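PDB 7DVE: C-glycoside 3-oxidase, which oxidises the C3 hydroxyl of the sugar in C-glycosides such as isoorientin and mangiferin, using bound FAD and releasing hydrogen peroxide. Local coordinates for residues 141-146 and 449-454. Residues are numbered along the deposited sequence; the frame is centred on the assembly and turned at random.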
loop_
_atom_site.group_PDB
_atom_site.type_symbol
_atom_site.label_atom_id
_atom_site.label_comp_id
_atom_site.label_asym_id
_atom_site.label_seq_id
_atom_site.Cartn_x
_atom_site.Cartn_y
_atom_site.Cartn_z
ATOM N N ILE A 141 9.687 1.808 13.808
ATOM C CA ILE A 141 9.527 3.099 14.469
ATOM C C ILE A 141 9.875 2.916 15.950
ATOM O O ILE A 141 9.177 2.225 16.700
ATOM C CB ILE A 141 8.122 3.671 14.261
ATOM C CG1 ILE A 141 7.898 3.927 12.763
ATOM C CG2 ILE A 141 7.987 4.968 14.999
ATOM C CD1 ILE A 141 6.453 3.894 12.307
ATOM N N GLY A 142 10.975 3.537 16.370
ATOM C CA GLY A 142 11.551 3.216 17.662
ATOM C C GLY A 142 10.709 3.674 18.835
ATOM O O GLY A 142 10.589 2.959 19.836
ATOM N N PHE A 143 10.136 4.879 18.755
ATOM C CA PHE A 143 9.340 5.333 19.890
ATOM C C PHE A 143 8.068 4.514 20.050
ATOM O O PHE A 143 7.496 4.496 21.142
ATOM C CB PHE A 143 9.014 6.829 19.801
ATOM C CG PHE A 143 8.405 7.278 18.495
ATOM C CD1 PHE A 143 7.039 7.164 18.266
ATOM C CD2 PHE A 143 9.197 7.871 17.520
ATOM C CE1 PHE A 143 6.473 7.611 17.075
ATOM C CE2 PHE A 143 8.638 8.323 16.320
ATOM C CZ PHE A 143 7.277 8.193 16.097
ATOM N N LEU A 144 7.627 3.830 18.999
ATOM C CA LEU A 144 6.543 2.874 19.136
ATOM C C LEU A 144 7.040 1.509 19.577
ATOM O O LEU A 144 6.325 0.817 20.299
ATOM C CB LEU A 144 5.772 2.748 17.816
ATOM C CG LEU A 144 4.982 4.003 17.441
ATOM C CD1 LEU A 144 4.135 3.742 16.220
ATOM C CD2 LEU A 144 4.125 4.494 18.626
ATOM N N ASP A 145 8.257 1.123 19.168
ATOM C CA ASP A 145 8.811 -0.183 19.518
ATOM C C ASP A 145 9.202 -0.271 20.990
ATOM O O ASP A 145 9.121 -1.351 21.587
ATOM C CB ASP A 145 10.027 -0.492 18.644
ATOM C CG ASP A 145 10.194 -1.989 18.383
ATOM O OD1 ASP A 145 9.253 -2.749 18.674
ATOM O OD2 ASP A 145 11.262 -2.416 17.900
ATOM N N GLU A 146 9.633 0.841 21.590
ATOM C CA GLU A 146 10.132 0.796 22.960
ATOM C C GLU A 146 9.030 0.477 23.959
ATOM O O GLU A 146 9.290 -0.179 24.971
ATOM C CB GLU A 146 10.816 2.121 23.324
ATOM C CG GLU A 146 9.904 3.352 23.250
ATOM C CD GLU A 146 10.645 4.681 23.443
ATOM O OE1 GLU A 146 11.844 4.662 23.811
ATOM O OE2 GLU A 146 10.026 5.747 23.206
ATOM N N VAL A 449 3.773 12.503 4.972
ATOM C CA VAL A 449 3.011 13.039 6.096
ATOM C C VAL A 449 3.430 12.303 7.358
ATOM O O VAL A 449 2.589 11.793 8.103
ATOM C CB VAL A 449 1.495 12.924 5.850
ATOM C CG1 VAL A 449 1.064 13.951 4.805
ATOM C CG2 VAL A 449 1.124 11.520 5.400
ATOM N N ARG A 450 4.734 12.265 7.610
ATOM C CA ARG A 450 5.308 11.336 8.575
ATOM C C ARG A 450 4.959 11.714 10.014
ATOM O O ARG A 450 4.834 12.894 10.370
ATOM C CB ARG A 450 6.833 11.279 8.400
ATOM C CG ARG A 450 7.424 12.624 8.259
ATOM C CD ARG A 450 8.818 12.788 8.849
ATOM N NE ARG A 450 9.923 12.157 8.138
ATOM C CZ ARG A 450 11.177 12.581 8.222
ATOM N NH1 ARG A 450 11.492 13.657 8.924
ATOM N NH2 ARG A 450 12.140 11.888 7.620
ATOM N N MET A 451 4.824 10.686 10.846
ATOM C CA MET A 451 4.579 10.890 12.260
ATOM C C MET A 451 5.897 11.144 12.982
ATOM O O MET A 451 6.954 10.643 12.583
ATOM C CB MET A 451 3.857 9.673 12.855
ATOM C CG MET A 451 4.738 8.448 13.075
ATOM S SD MET A 451 3.981 7.236 14.188
ATOM C CE MET A 451 2.231 7.486 13.875
ATOM N N GLY A 452 5.833 11.958 14.042
ATOM C CA GLY A 452 6.992 12.214 14.865
ATOM C C GLY A 452 6.578 12.377 16.313
ATOM O O GLY A 452 5.385 12.446 16.641
ATOM N N LEU A 453 7.582 12.438 17.187
ATOM C CA LEU A 453 7.263 12.511 18.607
ATOM C C LEU A 453 6.830 13.914 19.021
ATOM O O LEU A 453 6.074 14.063 19.988
ATOM C CB LEU A 453 8.464 12.061 19.436
ATOM C CG LEU A 453 8.322 10.782 20.246
ATOM C CD1 LEU A 453 9.536 10.617 21.158
ATOM C CD2 LEU A 453 7.024 10.810 21.040
ATOM N N ALA A 454 7.287 14.944 18.305
ATOM C CA ALA A 454 7.076 16.331 18.696
ATOM C C ALA A 454 6.807 17.186 17.467
ATOM O O ALA A 454 7.200 16.845 16.352
ATOM C CB ALA A 454 8.286 16.891 19.444
#
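Phe143 meets Met451 and Leu453 through different parts of its ring, and this apolar packing makes up most of the contact between the short helix 142-145 and the irregular segment 449-454. The sulfur-aromatic part lies at the ring edge. Met451 SD stands 5.0 Å from the centroid of the Phe143 ring, in a Met-aromatic contact. The line to it runs 77° off the ring normal, and Phe143 CE1 is the ring atom nearest the sulfur. Met451 CG lies in the ring plane, 4.0 Å from Phe143 CZ. The CH-pi part is over a face: Leu453 CG sits 4.3 Å from the Phe143 centroid, displaced toward the CB side of the ring. Its direction is 25° off the normal. Ile141 CG2 of the same segment lies on the opposite face, 3.5 Å above the Phe143 plane; both atoms are offset toward the rim, Ile141 CG2 near CZ and Leu453 CG near CG. Phe143 CG falls between its own backbone N and carbonyl carbon (chi1 52°), which sets it beside Leu453 CG. A smaller apolar contact joins Leu144 CD1 to Met451 SD at 4.0 Å, so the sulfur touches two consecutive helix residues. An alanine at Phe143 would probably leave Met451 SD without its aromatic neighbour and Leu453 CG without the ring face it packs on, opening a gap between helix and loop. In this GMC oxidoreductase the contact is structural packing, with the Met451 side chain about 13 Å from the bound FAD. Segment 449-454 belongs to the loop between strands 427-436 and 473-475, and Met451 shares a backbone hydrogen bond with Val480. Leu496 of helix 490-510 touches Ile141, Leu144 and Met451, while Leu144 also packs on Leu150 of helix 149-161.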